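Local coordinates for putative sugar phosphate isomerase (Acidithiobacillus ferrooxidans, PDB 3L2H), which is probably a metal-binding protein of the cupin superfamily and a putative sugar phosphate isomerase, its substrate and reaction not established, at residues Thr10-Glu13 / Ile14-Lys18; Leu147-Met150 / Ala151-Arg154. One frame throughout, in Å; residues are numbered along the deposited sequence.

Contact 1 (residues 10-18) lies near the N terminus of this cupin chain and contact 2 (residues 147-154) near its C terminus. In contact 1 the chain leaves strand 8-9, forms the short capped helix 11-16 and passes to strand 20-24, an outermost strand of the six-stranded sheet. The strands from 20-24 to 136-141 come between the two contacts. Contact 2 is the tight turn from strand 144-149 toward strand 154-157. Neither closes a long loop, since the segments of each join directly. The two run in series, neither nested nor crossed. They lie on opposite sides of the chain's centre, nearest atoms about 27 Å apart, and each meets a different neighbouring subunit.

Contact 1. Residues Thr10-Glu13 / Ile14-Lys18; sequences TAQE and ISRMK
I14 N donates to T10 O at 2.9 Å, the first i to i+4 hydrogen bond of helix 11-16. S15 N to A11 O and R16 N to Q12 O continue the series, while M17 N reaches E13 O only in a weak bond. At the N-terminal end, T10 and E13 form a capping box. T10 OG1, as N-cap, accepts a weak bond of 3.4 Å from E13 N, and E13 OE2 accepts from T10 N at 3.0 Å, the almost straight bond (174°) coming from above the carboxylate plane. T10 OG1 also donates to the anti lone pair of E13 OE2. E13 CG lies beside its own backbone N (chi1 -71°), and the extended chain beyond swings the carboxylate back to the cap. In van der Waals contact, I14 CG1 lies 3.4 Å from T10 O, and the Q12 and R16 side chains lie side by side, Q12 CG 4.2 Å from R16 CD. D94 of the second subunit accepts from A11 N, and G93 there packs on I14. With two bonds from T10 and a salt bridge to R5, E13 OE2 is gripped three ways, which probably stabilises its negative charge at the helix start.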
loop_
_atom_site.group_PDB
_atom_site.type_symbol
_atom_site.label_atom_id
_atom_site.label_comp_id
_atom_site.label_asym_id
_atom_site.label_seq_id
_atom_site.Cartn_x
_atom_site.Cartn_y
_atom_site.Cartn_z
ATOM N N THR B 10 -5.654 -23.209 -21.620
ATOM C CA THR B 10 -4.852 -23.745 -22.709
ATOM C C THR B 10 -4.992 -22.909 -23.969
ATOM O O THR B 10 -5.943 -22.105 -24.105
ATOM C CB THR B 10 -5.268 -25.208 -23.012
ATOM O OG1 THR B 10 -6.647 -25.200 -23.414
ATOM C CG2 THR B 10 -5.040 -26.122 -21.768
ATOM N N ALA B 11 -4.049 -23.077 -24.894
ATOM C CA ALA B 11 -4.095 -22.341 -26.173
ATOM C C ALA B 11 -5.432 -22.460 -26.854
ATOM O O ALA B 11 -5.958 -21.485 -27.356
ATOM C CB ALA B 11 -3.012 -22.809 -27.116
ATOM N N GLN B 12 -5.999 -23.652 -26.879
ATOM C CA GLN B 12 -7.285 -23.835 -27.569
ATOM C C GLN B 12 -8.430 -23.192 -26.815
ATOM O O GLN B 12 -9.346 -22.643 -27.423
ATOM C CB GLN B 12 -7.535 -25.340 -27.819
ATOM C CG GLN B 12 -8.824 -25.659 -28.579
ATOM C CD GLN B 12 -8.901 -27.109 -29.066
ATOM O OE1 GLN B 12 -7.864 -27.801 -29.211
ATOM N NE2 GLN B 12 -10.088 -27.571 -29.307
ATOM N N GLU B 13 -8.399 -23.240 -25.492
ATOM C CA GLU B 13 -9.408 -22.501 -24.712
ATOM C C GLU B 13 -9.345 -21.014 -25.027
ATOM O O GLU B 13 -10.360 -20.337 -25.180
ATOM C CB GLU B 13 -9.210 -22.712 -23.215
ATOM C CG GLU B 13 -9.578 -24.136 -22.718
ATOM C CD GLU B 13 -9.285 -24.287 -21.249
ATOM O OE1 GLU B 13 -10.172 -23.918 -20.424
ATOM O OE2 GLU B 13 -8.171 -24.725 -20.923
ATOM N N ILE B 14 -8.139 -20.495 -25.099
ATOM C CA ILE B 14 -7.928 -19.089 -25.372
ATOM C C ILE B 14 -8.390 -18.742 -26.807
ATOM O O ILE B 14 -9.134 -17.749 -27.015
ATOM C CB ILE B 14 -6.470 -18.684 -25.190
ATOM C CG1 ILE B 14 -6.126 -18.777 -23.676
ATOM C CG2 ILE B 14 -6.261 -17.265 -25.796
ATOM C CD1 ILE B 14 -4.637 -18.575 -23.303
ATOM N N SER B 15 -8.003 -19.561 -27.786
ATOM C CA SER B 15 -8.348 -19.204 -29.159
ATOM C C SER B 15 -9.861 -19.214 -29.332
ATOM O O SER B 15 -10.413 -18.389 -30.057
ATOM C CB SER B 15 -7.640 -20.107 -30.186
ATOM O OG SER B 15 -8.070 -21.424 -30.076
ATOM N N ARG B 16 -10.530 -20.098 -28.611
ATOM C CA ARG B 16 -11.980 -20.174 -28.667
ATOM C C ARG B 16 -12.698 -19.078 -27.890
ATOM O O ARG B 16 -13.885 -18.845 -28.145
ATOM C CB ARG B 16 -12.465 -21.521 -28.129
ATOM C CG ARG B 16 -12.118 -22.694 -29.032
ATOM C CD ARG B 16 -12.626 -23.974 -28.412
ATOM N NE ARG B 16 -14.004 -23.804 -28.004
ATOM C CZ ARG B 16 -15.078 -24.083 -28.740
ATOM N NH1 ARG B 16 -15.009 -24.642 -29.944
ATOM N NH2 ARG B 16 -16.259 -23.831 -28.229
HETATM N N MSE B 17 -12.047 -18.433 -26.938
HETATM C CA MSE B 17 -12.716 -17.338 -26.187
HETATM C C MSE B 17 -13.259 -16.278 -27.147
HETATM O O MSE B 17 -12.598 -15.934 -28.107
HETATM C CB MSE B 17 -11.757 -16.640 -25.221
HETATM C CG MSE B 17 -11.445 -17.395 -23.970
HETATM SE SE MSE B 17 -10.027 -16.573 -22.982
HETATM C CE MSE B 17 -11.136 -15.045 -22.309
ATOM N N LYS B 18 -14.468 -15.779 -26.932
ATOM C CA LYS B 18 -14.971 -14.718 -27.823
ATOM C C LYS B 18 -14.262 -13.397 -27.481
ATOM O O LYS B 18 -13.920 -12.597 -28.340
ATOM C CB LYS B 18 -16.505 -14.592 -27.768
ATOM C CG LYS B 18 -17.240 -15.646 -28.674
#

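Contact 2. Residues Leu147-Met150 / Ala151-Arg154; sequences LVDM and ADIR
D152 N donates to D149 O at 3.0 Å, closing a type I beta turn, of 3-10 character at M150 and A151, after strand 144-149. The donor stands above the carbonyl plane, and a weak bond from I153 N to M150 O follows one residue on. A water bridges M150 O and I153 O. D149 CG is anti to its backbone N (chi1 -179°), which carries the carboxylate over the turn; there OD2 accepts from A151 N at 3.0 Å in an Asx turn, the N-H arriving from above the carboxylate plane, while OD1 takes a hydrogen bond from H135. V148 CG1 and I153 CG1 meet at 3.6 Å, the two side chains crossing obliquely, and both touch Y139 of strand 136-141. In one of its two conformers R154 folds back, NH2 bonding A151 O at 2.8 Å with this oxygen in the guanidinium plane. L147, V148 and R154 pair antiparallel with a strand of the third subunit, continuing the sheet across the interface. D149 OD2 and D152 OD2 lie 4.4 Å apart as like charges; the bond from A151 N to the former and a water linking the latter to D149 N probably ease their repulsion.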
loop_
_atom_site.group_PDB
_atom_site.type_symbol
_atom_site.label_atom_id
_atom_site.label_comp_id
_atom_site.label_asym_id
_atom_site.label_seq_id
_atom_site.Cartn_x
_atom_site.Cartn_y
_atom_site.Cartn_z
ATOM N N LEU B 147 -12.851 13.092 -14.283
ATOM C CA LEU B 147 -12.199 13.540 -15.516
ATOM C C LEU B 147 -12.251 15.075 -15.544
ATOM O O LEU B 147 -13.323 15.660 -15.407
ATOM C CB LEU B 147 -12.882 12.949 -16.726
ATOM C CG LEU B 147 -12.200 13.035 -18.098
ATOM C CD1 LEU B 147 -10.896 12.208 -18.156
ATOM C CD2 LEU B 147 -13.216 12.602 -19.157
ATOM N N VAL B 148 -11.094 15.692 -15.756
ATOM C CA VAL B 148 -10.925 17.128 -15.648
ATOM C C VAL B 148 -10.173 17.678 -16.829
ATOM O O VAL B 148 -9.186 17.108 -17.261
ATOM C CB VAL B 148 -10.179 17.508 -14.352
ATOM C CG1 VAL B 148 -10.097 19.020 -14.202
ATOM C CG2 VAL B 148 -10.882 16.883 -13.115
ATOM N N ASP B 149 -10.692 18.746 -17.419
ATOM C CA ASP B 149 -9.963 19.404 -18.500
ATOM C C ASP B 149 -8.663 19.959 -17.936
ATOM O O ASP B 149 -8.631 20.488 -16.851
ATOM C CB ASP B 149 -10.758 20.553 -19.097
ATOM C CG ASP B 149 -10.009 21.241 -20.263
ATOM O OD1 ASP B 149 -10.101 20.727 -21.393
ATOM O OD2 ASP B 149 -9.375 22.321 -20.043
HETATM N N MSE B 150 -7.583 19.876 -18.692
HETATM C CA MSE B 150 -6.303 20.234 -18.117
HETATM C C MSE B 150 -6.195 21.723 -17.742
HETATM O O MSE B 150 -5.486 22.071 -16.790
HETATM C CB MSE B 150 -5.175 19.794 -19.060
HETATM C CG MSE B 150 -4.844 18.273 -18.970
HETATM SE SE MSE B 150 -3.521 17.907 -20.370
HETATM C CE MSE B 150 -3.207 16.036 -19.911
ATOM N N ALA B 151 -6.913 22.593 -18.431
ATOM C CA ALA B 151 -6.910 23.998 -18.111
ATOM C C ALA B 151 -7.618 24.330 -16.796
ATOM O O ALA B 151 -7.436 25.424 -16.265
ATOM C CB ALA B 151 -7.546 24.823 -19.282
ATOM N N ASP B 152 -8.414 23.383 -16.279
ATOM C CA ASP B 152 -9.182 23.566 -15.045
ATOM C C ASP B 152 -8.446 23.048 -13.811
ATOM O O ASP B 152 -9.034 22.938 -12.715
ATOM C CB ASP B 152 -10.534 22.872 -15.174
ATOM C CG ASP B 152 -11.415 23.521 -16.216
ATOM O OD1 ASP B 152 -11.240 24.753 -16.428
ATOM O OD2 ASP B 152 -12.290 22.820 -16.769
ATOM N N ILE B 153 -7.163 22.726 -13.982
ATOM C CA ILE B 153 -6.382 22.184 -12.895
ATOM C C ILE B 153 -5.406 23.249 -12.411
ATOM O O ILE B 153 -4.543 23.716 -13.162
ATOM C CB ILE B 153 -5.614 20.915 -13.305
ATOM C CG1 ILE B 153 -6.569 19.857 -13.849
ATOM C CG2 ILE B 153 -4.797 20.343 -12.132
ATOM C CD1 ILE B 153 -5.777 18.707 -14.550
ATOM N N ARG B 154 -5.537 23.632 -11.152
ATOM C CA ARG B 154 -4.602 24.586 -10.564
ATOM C C ARG B 154 -3.489 23.787 -9.916
ATOM O O ARG B 154 -3.725 23.080 -8.941
ATOM C CB ARG B 154 -5.288 25.475 -9.531
ATOM C CG ARG B 154 -6.527 26.239 -10.014
ATOM C CD ARG B 154 -6.243 27.530 -10.898
ATOM N NE ARG B 154 -5.702 27.236 -12.220
ATOM C CZ ARG B 154 -6.414 26.811 -13.258
ATOM N NH1 ARG B 154 -7.728 26.639 -13.180
ATOM N NH2 ARG B 154 -5.799 26.595 -14.389
HETATM O O HOH W 1 -13.028 20.237 -16.590
HETATM O O HOH W 2 -3.830 23.970 -15.601
#